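Nisin leader peptide-processing serine protease NisP (Lactococcus lactis subsp. lactis, PDB 4MZD) is the subtilisin-like serine protease that removes the leader peptide from the nisin precursor, a step in antibiotic biosynthesis. Local coordinates at residues Q72-Y77 with A152-A157; E178-S183 with N477-R482; D249-Q254 with I260-R265. All blocks are in the same frame, centred on the assembly; numbering follows the deposited sequence.

Contact 1: residues Q72-Y77 with A152-A157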
loop_
_atom_site.group_PDB
_atom_site.type_symbol
_atom_site.label_atom_id
_atom_site.label_comp_id
_atom_site.label_asym_id
_atom_site.label_seq_id
_atom_site.Cartn_x
_atom_site.Cartn_y
_atom_site.Cartn_z
ATOM N N GLN A 72 1.067 2.904 -19.220
ATOM C CA GLN A 72 1.165 3.329 -17.823
ATOM C C GLN A 72 0.680 4.758 -17.594
ATOM O O GLN A 72 1.427 5.610 -17.116
ATOM C CB GLN A 72 2.597 3.161 -17.318
ATOM C CG GLN A 72 3.085 1.737 -17.349
ATOM C CD GLN A 72 4.393 1.598 -16.623
ATOM O OE1 GLN A 72 5.462 1.629 -17.229
ATOM N NE2 GLN A 72 4.323 1.457 -15.308
ATOM N N TRP A 73 -0.591 5.006 -17.904
ATOM C CA TRP A 73 -1.194 6.324 -17.686
ATOM C C TRP A 73 -0.982 6.784 -16.243
ATOM O O TRP A 73 -0.827 7.979 -15.971
ATOM C CB TRP A 73 -2.704 6.300 -18.009
ATOM C CG TRP A 73 -3.495 5.334 -17.159
ATOM C CD1 TRP A 73 -3.797 4.041 -17.459
ATOM C CD2 TRP A 73 -4.064 5.589 -15.869
ATOM N NE1 TRP A 73 -4.514 3.466 -16.436
ATOM C CE2 TRP A 73 -4.697 4.398 -15.451
ATOM C CE3 TRP A 73 -4.107 6.709 -15.028
ATOM C CZ2 TRP A 73 -5.344 4.286 -14.218
ATOM C CZ3 TRP A 73 -4.754 6.595 -13.800
ATOM C CH2 TRP A 73 -5.360 5.391 -13.412
ATOM N N ASP A 74 -1.011 5.827 -15.318
ATOM C CA ASP A 74 -0.942 6.111 -13.892
ATOM C C ASP A 74 0.458 6.577 -13.478
ATOM O O ASP A 74 0.611 7.440 -12.609
ATOM C CB ASP A 74 -1.365 4.866 -13.105
ATOM C CG ASP A 74 -0.490 3.658 -13.402
ATOM O OD1 ASP A 74 -0.244 3.368 -14.594
ATOM O OD2 ASP A 74 -0.040 3.000 -12.436
ATOM N N MET A 75 1.476 6.002 -14.112
ATOM C CA MET A 75 2.858 6.392 -13.870
ATOM C C MET A 75 3.152 7.725 -14.555
ATOM O O MET A 75 3.838 8.578 -14.001
ATOM C CB MET A 75 3.808 5.289 -14.353
ATOM C CG MET A 75 5.083 5.115 -13.562
ATOM S SD MET A 75 4.826 4.854 -11.783
ATOM C CE MET A 75 4.268 3.163 -11.562
ATOM N N LYS A 76 2.624 7.916 -15.760
ATOM C CA LYS A 76 2.776 9.204 -16.429
ATOM C C LYS A 76 2.209 10.320 -15.553
ATOM O O LYS A 76 2.762 11.420 -15.481
ATOM C CB LYS A 76 2.070 9.206 -17.786
ATOM C CG LYS A 76 2.675 8.280 -18.820
ATOM C CD LYS A 76 1.892 8.387 -20.115
ATOM C CE LYS A 76 2.354 7.385 -21.154
ATOM N NZ LYS A 76 1.627 7.628 -22.430
ATOM N N TYR A 77 1.097 10.031 -14.887
ATOM C CA TYR A 77 0.418 11.033 -14.078
ATOM C C TYR A 77 1.316 11.583 -12.959
ATOM O O TYR A 77 1.375 12.789 -12.728
ATOM C CB TYR A 77 -0.868 10.444 -13.495
ATOM C CG TYR A 77 -1.754 11.457 -12.819
ATOM C CD1 TYR A 77 -2.788 12.071 -13.510
ATOM C CD2 TYR A 77 -1.564 11.794 -11.484
ATOM C CE1 TYR A 77 -3.606 12.998 -12.887
ATOM C CE2 TYR A 77 -2.369 12.715 -10.858
ATOM C CZ TYR A 77 -3.390 13.315 -11.564
ATOM O OH TYR A 77 -4.191 14.239 -10.933
ATOM N N ALA A 152 5.100 -4.463 -5.796
ATOM C CA ALA A 152 6.532 -4.236 -5.989
ATOM C C ALA A 152 6.828 -3.535 -7.309
ATOM O O ALA A 152 7.682 -2.647 -7.357
ATOM C CB ALA A 152 7.300 -5.536 -5.902
ATOM N N GLY A 153 6.133 -3.922 -8.374
ATOM C CA GLY A 153 6.367 -3.300 -9.663
ATOM C C GLY A 153 6.119 -1.800 -9.632
ATOM O O GLY A 153 6.842 -1.030 -10.280
ATOM N N GLN A 154 5.102 -1.378 -8.883
ATOM C CA GLN A 154 4.794 0.041 -8.776
ATOM C C GLN A 154 5.928 0.829 -8.131
ATOM O O GLN A 154 6.100 2.018 -8.416
ATOM C CB GLN A 154 3.503 0.254 -7.984
ATOM C CG GLN A 154 2.290 -0.305 -8.684
ATOM C CD GLN A 154 2.027 0.425 -9.967
ATOM O OE1 GLN A 154 1.665 1.598 -9.948
ATOM N NE2 GLN A 154 2.270 -0.242 -11.099
ATOM N N ILE A 155 6.674 0.184 -7.236
ATOM C CA ILE A 155 7.809 0.831 -6.609
ATOM C C ILE A 155 9.024 0.867 -7.534
ATOM O O ILE A 155 9.624 1.927 -7.721
ATOM C CB ILE A 155 8.220 0.126 -5.293
ATOM C CG1 ILE A 155 7.027 0.036 -4.338
ATOM C CG2 ILE A 155 9.370 0.861 -4.626
ATOM C CD1 ILE A 155 7.301 -0.746 -3.080
ATOM N N THR A 156 9.385 -0.286 -8.101
ATOM C CA THR A 156 10.750 -0.484 -8.565
ATOM C C THR A 156 10.908 -1.101 -9.954
ATOM O O THR A 156 12.037 -1.286 -10.400
ATOM C CB THR A 156 11.528 -1.338 -7.536
ATOM O OG1 THR A 156 12.924 -1.233 -7.792
ATOM C CG2 THR A 156 11.107 -2.813 -7.579
ATOM N N ALA A 157 9.822 -1.436 -10.646
ATOM C CA ALA A 157 9.990 -2.079 -11.952
ATOM C C ALA A 157 10.949 -1.280 -12.817
ATOM O O ALA A 157 10.886 -0.048 -12.887
ATOM C CB ALA A 157 8.667 -2.262 -12.658
HETATM O O HOH W 1 1.803 1.063 -13.752
#
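Met75 and Gln154 are where the first turn of helix 73-79 and the end of helix 147-156 come closest, with 8.4 Å between their CA atoms. The gap is filled mainly by side chains and a water. The CB of Met75 points toward the other helix, and its chain bends at both chi2 and chi3. These bends bring the methyl Met75 CE to 3.4 Å from OE1 of Gln154. Met75 CE also lies 3.8 Å from the backbone O of Gln154.

Gln154 bends at chi2 (-65°), which swings its amide toward helix 73-79. Asp74 comes from the opposite direction, and its carboxylate plane is only 18° from that of the amide. Asp74 OD2 stands 3.3 Å from OE1 of Gln154. Both atoms are acceptors, so they do not bond to each other. Lys358 probably eases this: its NZ forms a salt bridge with Asp74 OD2 and a hydrogen bond with Gln154 OE1.

A water links three of the side chains. It accepts from NE2 of Gln154 at 3.0 Å and from NE2 of Gln72 at 3.0 Å, and it can donate to Asp74 OD2. Gln72 is the N-cap residue of helix 73-79. Thr339 OG1 is a further partner of Gln154 NE2.

The site lies near the predicted charge relay system without touching it, with the Gln154 side chain about 8 Å from that of Ser353. A carboxylate, an amide and a lysine share one buried polar cluster here. The lysine charge probably offsets that of Asp74 and keeps the two oxygens tolerable at close range.

Contact 2: residues E178-S183 with N477-R482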
loop_
_atom_site.group_PDB
_atom_site.type_symbol
_atom_site.label_atom_id
_atom_site.label_comp_id
_atom_site.label_asym_id
_atom_site.label_seq_id
_atom_site.Cartn_x
_atom_site.Cartn_y
_atom_site.Cartn_z
ATOM N N GLU A 178 -2.464 -17.194 0.783
ATOM C CA GLU A 178 -3.374 -17.031 -0.342
ATOM C C GLU A 178 -4.654 -16.284 0.005
ATOM O O GLU A 178 -5.478 -16.034 -0.877
ATOM C CB GLU A 178 -3.705 -18.383 -0.966
ATOM C CG GLU A 178 -2.523 -19.020 -1.641
ATOM C CD GLU A 178 -2.891 -20.329 -2.281
ATOM O OE1 GLU A 178 -3.237 -21.275 -1.541
ATOM O OE2 GLU A 178 -2.855 -20.409 -3.526
ATOM N N ASN A 179 -4.838 -15.922 1.269
ATOM C CA ASN A 179 -6.069 -15.217 1.608
ATOM C C ASN A 179 -5.897 -14.036 2.555
ATOM O O ASN A 179 -5.539 -12.946 2.117
ATOM C CB ASN A 179 -7.184 -16.177 2.063
ATOM C CG ASN A 179 -6.890 -16.846 3.399
ATOM O OD1 ASN A 179 -5.812 -17.398 3.605
ATOM N ND2 ASN A 179 -7.858 -16.792 4.317
ATOM N N LEU A 180 -6.171 -14.241 3.840
ATOM C CA LEU A 180 -6.162 -13.146 4.803
ATOM C C LEU A 180 -4.907 -13.157 5.682
ATOM O O LEU A 180 -4.124 -14.114 5.681
ATOM C CB LEU A 180 -7.436 -13.180 5.644
ATOM C CG LEU A 180 -8.724 -13.021 4.829
ATOM C CD1 LEU A 180 -9.941 -13.404 5.652
ATOM C CD2 LEU A 180 -8.848 -11.596 4.297
ATOM N N SER A 181 -4.730 -12.077 6.431
ATOM C CA SER A 181 -3.586 -11.923 7.311
ATOM C C SER A 181 -4.059 -11.503 8.702
ATOM O O SER A 181 -5.258 -11.398 8.956
ATOM C CB SER A 181 -2.596 -10.920 6.700
ATOM O OG SER A 181 -1.434 -10.758 7.494
ATOM N N LYS A 182 -3.101 -11.299 9.599
ATOM C CA LYS A 182 -3.379 -10.958 10.997
ATOM C C LYS A 182 -2.506 -9.790 11.421
ATOM O O LYS A 182 -1.364 -9.672 10.977
ATOM C CB LYS A 182 -3.077 -12.145 11.918
ATOM C CG LYS A 182 -3.962 -13.361 11.710
ATOM C CD LYS A 182 -5.352 -13.152 12.287
ATOM C CE LYS A 182 -6.108 -14.467 12.367
ATOM N NZ LYS A 182 -7.451 -14.283 12.978
ATOM N N SER A 183 -3.025 -8.943 12.307
ATOM C CA SER A 183 -2.245 -7.808 12.778
ATOM C C SER A 183 -0.985 -8.251 13.514
ATOM O O SER A 183 0.027 -7.566 13.469
ATOM C CB SER A 183 -3.082 -6.880 13.661
ATOM O OG SER A 183 -3.499 -7.535 14.842
ATOM N N ASN A 477 -17.861 -15.794 9.171
ATOM C CA ASN A 477 -16.551 -15.161 9.050
ATOM C C ASN A 477 -16.329 -14.642 7.640
ATOM O O ASN A 477 -16.756 -15.264 6.665
ATOM C CB ASN A 477 -15.438 -16.139 9.418
ATOM C CG ASN A 477 -15.369 -16.404 10.903
ATOM O OD1 ASN A 477 -16.083 -15.781 11.688
ATOM N ND2 ASN A 477 -14.499 -17.324 11.301
ATOM N N ASN A 478 -15.646 -13.508 7.535
ATOM C CA ASN A 478 -15.491 -12.826 6.260
ATOM C C ASN A 478 -14.242 -11.940 6.236
ATOM O O ASN A 478 -13.512 -11.854 7.226
ATOM C CB ASN A 478 -16.743 -11.996 5.975
ATOM C CG ASN A 478 -17.014 -10.966 7.059
ATOM O OD1 ASN A 478 -16.435 -9.881 7.049
ATOM N ND2 ASN A 478 -17.888 -11.303 8.003
ATOM N N ARG A 479 -14.005 -11.283 5.104
ATOM C CA ARG A 479 -12.816 -10.454 4.914
ATOM C C ARG A 479 -12.750 -9.288 5.895
ATOM O O ARG A 479 -11.673 -8.745 6.172
ATOM C CB ARG A 479 -12.783 -9.904 3.487
ATOM C CG ARG A 479 -11.482 -10.154 2.752
ATOM C CD ARG A 479 -11.479 -9.505 1.376
ATOM N NE ARG A 479 -11.221 -8.072 1.451
ATOM C CZ ARG A 479 -12.166 -7.137 1.458
ATOM N NH1 ARG A 479 -13.443 -7.480 1.382
ATOM N NH2 ARG A 479 -11.828 -5.857 1.534
ATOM N N ASN A 480 -13.910 -8.898 6.408
ATOM C CA ASN A 480 -14.007 -7.805 7.362
ATOM C C ASN A 480 -14.308 -8.268 8.782
ATOM O O ASN A 480 -14.658 -7.455 9.626
ATOM C CB ASN A 480 -15.060 -6.788 6.912
ATOM C CG ASN A 480 -14.634 -6.009 5.687
ATOM O OD1 ASN A 480 -15.254 -6.109 4.625
ATOM N ND2 ASN A 480 -13.576 -5.226 5.826
ATOM N N SER A 481 -14.161 -9.563 9.063
ATOM C CA SER A 481 -14.314 -10.042 10.439
ATOM C C SER A 481 -13.241 -9.444 11.331
ATOM O O SER A 481 -12.165 -9.092 10.852
ATOM C CB SER A 481 -14.216 -11.566 10.508
ATOM O OG SER A 481 -15.315 -12.178 9.874
ATOM N N ARG A 482 -13.522 -9.344 12.628
ATOM C CA ARG A 482 -12.521 -8.844 13.556
ATOM C C ARG A 482 -11.231 -9.626 13.397
ATOM O O ARG A 482 -11.239 -10.860 13.365
ATOM C CB ARG A 482 -13.017 -8.961 14.992
ATOM C CG ARG A 482 -14.258 -8.154 15.266
ATOM C CD ARG A 482 -14.801 -8.479 16.639
ATOM N NE ARG A 482 -13.895 -8.050 17.696
ATOM C CZ ARG A 482 -14.060 -8.355 18.979
ATOM N NH1 ARG A 482 -15.088 -9.114 19.351
ATOM N NH2 ARG A 482 -13.198 -7.913 19.886
HETATM O O HOH W 2 -9.685 -12.839 12.016
#
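Leu180 reaches across to Arg479, and their CA atoms are 7.2 Å apart. The Leu180 CB points toward the 477-482 loop. CG follows with chi1 at -61°, anti to the carbonyl carbon, and this sends both methyls outward to the other loop. Leu180 CD1 rests 4.2 Å from the backbone O of Asn478 and is equally far from CA of Arg479. Leu180 CD2 comes closer, 3.4 Å from CG of Arg479, a tight apolar touch. The two side chains cross at about a right angle, and the leucine meets the arginine at CG, near the root of its chain. Phe127 and Ser486 also touch Leu180, while Ser486 touches Arg479 as well.

The surface that receives the leucine is a type I beta turn from Asn478 to Ser481. The backbone N of Ser481 bonds to O of Asn478 at 3.0 Å and closes it. Inside it, OD1 of Asn478 accepts from the backbone N of Asn480 at 2.8 Å, which makes an Asx turn. That donor is tilted 24° from the carbonyl plane. The hydroxyl OG of Ser481 accepts in turn from the backbone N of Asn478 at 2.7 Å. The turn is therefore pinned from both ends by its own side chains.

A water makes a second link between the loops. It accepts from NZ of Lys182 at 2.8 Å and donates to the backbone O of Arg482. Lys182 NZ also forms a salt bridge with Asp128.

This is a surface contact between two loops of the subtilisin-like fold. It lays an Asx-stabilised beta turn, just before the C-terminal strand 486-487, against the loop that leads into helix 183-195.

Contact 3: residues D249-Q254 with I260-R265; sequences DSLNIQ and INFLKR
Leu251 lies over one face of the Phe262 ring, and Asp249 comes up obliquely near CZ and CE1. In this subtilisin-like fold, the loop after the parallel strand 241-245 folds back on the helix that follows it, 256-264. The leucine contact is a CH-pi interaction. The methyl Leu251 CD1 is 4.1 Å from the centroid of the Phe262 ring and 19° off the normal, shifted toward the rim. The Asp249 carboxylate meets the ring with planes 43° apart, and Asp249 CG is 3.6 Å from CZ of Phe262.

Phe262 holds its CG anti to the backbone N (chi1 177°), which projects the ring from the helix toward the loop. The loop is also fastened by Asn302, whose OD1 accepts from the backbone N of both Asp249 and Leu251. The ring of Phe266 also meets that of Phe262. Asp249 OD2 is hydrogen-bonded to the hydroxyl of Tyr208.

Further along the loop, Asn252 forms an Asx turn. Asn252 OD1 takes the backbone N-H of Gln254, at 3.0 Å from its N, with the donor in the carbonyl plane.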
loop_
_atom_site.group_PDB
_atom_site.type_symbol
_atom_site.label_atom_id
_atom_site.label_comp_id
_atom_site.label_asym_id
_atom_site.label_seq_id
_atom_site.Cartn_x
_atom_site.Cartn_y
_atom_site.Cartn_z
ATOM N N ASP A 249 -13.348 0.865 0.328
ATOM C CA ASP A 249 -14.755 0.652 0.669
ATOM C C ASP A 249 -15.609 1.906 0.542
ATOM O O ASP A 249 -16.742 1.943 1.025
ATOM C CB ASP A 249 -14.871 0.022 2.059
ATOM C CG ASP A 249 -14.217 -1.338 2.108
ATOM O OD1 ASP A 249 -14.672 -2.237 1.368
ATOM O OD2 ASP A 249 -13.229 -1.513 2.852
ATOM N N SER A 250 -15.070 2.924 -0.120
ATOM C CA SER A 250 -15.808 4.162 -0.366
ATOM C C SER A 250 -16.280 4.840 0.919
ATOM O O SER A 250 -17.305 5.518 0.923
ATOM C CB SER A 250 -17.010 3.905 -1.288
ATOM O OG SER A 250 -16.606 3.233 -2.471
ATOM N N LEU A 251 -15.529 4.659 1.997
ATOM C CA LEU A 251 -15.882 5.220 3.301
ATOM C C LEU A 251 -15.117 6.494 3.603
ATOM O O LEU A 251 -13.894 6.534 3.468
ATOM C CB LEU A 251 -15.590 4.218 4.420
ATOM C CG LEU A 251 -16.336 2.888 4.373
ATOM C CD1 LEU A 251 -15.751 1.881 5.355
ATOM C CD2 LEU A 251 -17.819 3.106 4.645
ATOM N N ASN A 252 -15.825 7.534 4.037
ATOM C CA ASN A 252 -15.131 8.664 4.635
ATOM C C ASN A 252 -14.789 8.288 6.065
ATOM O O ASN A 252 -15.677 8.080 6.889
ATOM C CB ASN A 252 -15.954 9.948 4.597
ATOM C CG ASN A 252 -15.131 11.157 4.982
ATOM O OD1 ASN A 252 -14.468 11.161 6.020
ATOM N ND2 ASN A 252 -15.138 12.178 4.130
ATOM N N ILE A 253 -13.501 8.186 6.358
ATOM C CA ILE A 253 -13.079 7.625 7.632
ATOM C C ILE A 253 -13.426 8.520 8.816
ATOM O O ILE A 253 -13.352 8.087 9.963
ATOM C CB ILE A 253 -11.580 7.256 7.620
ATOM C CG1 ILE A 253 -10.717 8.505 7.416
ATOM C CG2 ILE A 253 -11.308 6.221 6.536
ATOM C CD1 ILE A 253 -10.353 9.226 8.693
ATOM N N GLN A 254 -13.818 9.761 8.539
ATOM C CA GLN A 254 -14.225 10.680 9.597
ATOM C C GLN A 254 -15.712 10.579 9.908
ATOM O O GLN A 254 -16.181 11.152 10.887
ATOM C CB GLN A 254 -13.870 12.119 9.225
ATOM C CG GLN A 254 -12.385 12.425 9.328
ATOM C CD GLN A 254 -12.108 13.908 9.402
ATOM O OE1 GLN A 254 -12.153 14.610 8.394
ATOM N NE2 GLN A 254 -11.828 14.400 10.605
ATOM N N ILE A 260 -19.640 2.512 11.173
ATOM C CA ILE A 260 -20.367 1.566 12.003
ATOM C C ILE A 260 -21.386 0.786 11.170
ATOM O O ILE A 260 -21.489 -0.435 11.288
ATOM C CB ILE A 260 -21.067 2.274 13.170
ATOM C CG1 ILE A 260 -20.031 2.686 14.218
ATOM C CG2 ILE A 260 -22.120 1.363 13.802
ATOM C CD1 ILE A 260 -19.428 1.516 14.960
ATOM N N ASN A 261 -22.135 1.493 10.331
ATOM C CA ASN A 261 -23.102 0.835 9.459
ATOM C C ASN A 261 -22.433 -0.195 8.559
ATOM O O ASN A 261 -22.980 -1.269 8.315
ATOM C CB ASN A 261 -23.861 1.855 8.611
ATOM C CG ASN A 261 -24.753 2.748 9.440
ATOM O OD1 ASN A 261 -25.032 2.457 10.604
ATOM N ND2 ASN A 261 -25.215 3.842 8.842
ATOM N N PHE A 262 -21.245 0.137 8.067
ATOM C CA PHE A 262 -20.479 -0.797 7.255
ATOM C C PHE A 262 -20.119 -2.029 8.086
ATOM O O PHE A 262 -20.338 -3.159 7.660
ATOM C CB PHE A 262 -19.234 -0.104 6.685
ATOM C CG PHE A 262 -18.337 -1.009 5.887
ATOM C CD1 PHE A 262 -18.540 -1.195 4.526
ATOM C CD2 PHE A 262 -17.278 -1.661 6.495
ATOM C CE1 PHE A 262 -17.705 -2.028 3.793
ATOM C CE2 PHE A 262 -16.442 -2.491 5.768
ATOM C CZ PHE A 262 -16.656 -2.673 4.418
ATOM N N LEU A 263 -19.606 -1.810 9.294
ATOM C CA LEU A 263 -19.189 -2.924 10.143
ATOM C C LEU A 263 -20.341 -3.843 10.529
ATOM O O LEU A 263 -20.152 -5.047 10.708
ATOM C CB LEU A 263 -18.493 -2.428 11.411
ATOM C CG LEU A 263 -17.092 -1.846 11.259
ATOM C CD1 LEU A 263 -16.464 -1.672 12.632
ATOM C CD2 LEU A 263 -16.236 -2.755 10.391
ATOM N N LYS A 264 -21.534 -3.276 10.674
ATOM C CA LYS A 264 -22.697 -4.067 11.065
ATOM C C LYS A 264 -23.059 -5.122 10.024
ATOM O O LYS A 264 -23.758 -6.085 10.327
ATOM C CB LYS A 264 -23.886 -3.158 11.362
ATOM C CG LYS A 264 -23.756 -2.430 12.683
ATOM C CD LYS A 264 -24.918 -1.483 12.911
ATOM C CE LYS A 264 -24.935 -0.967 14.336
ATOM N NZ LYS A 264 -25.269 -2.049 15.305
ATOM N N ARG A 265 -22.570 -4.945 8.802
ATOM C CA ARG A 265 -22.781 -5.937 7.756
ATOM C C ARG A 265 -21.969 -7.202 8.026
ATOM O O ARG A 265 -22.300 -8.277 7.513
ATOM C CB ARG A 265 -22.383 -5.372 6.389
ATOM C CG ARG A 265 -23.156 -4.146 5.934
ATOM C CD ARG A 265 -22.575 -3.612 4.629
ATOM N NE ARG A 265 -22.501 -4.657 3.609
ATOM C CZ ARG A 265 -21.710 -4.610 2.541
ATOM N NH1 ARG A 265 -20.913 -3.568 2.343
ATOM N NH2 ARG A 265 -21.711 -5.612 1.671
#

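The three contacts share one subtilisin-like domain built round a mostly parallel sheet. Contact 1 comes first along the chain and closes before the others open. It lies on the far side of the chain's centre from both, with its centre about 28 Å from that of contact 2 and about 29 Å from that of contact 3. Contact 3 is local and falls between the two segments of contact 2. Their centres are about 17 Å apart, and they touch where OD1 of Asn480 packs 3.7 Å from CZ of Phe262. The C-terminal turn thus joins the 178-183 loop to helix 256-264, while contact 1 ties the N-terminal helix to the helix that starts at His147.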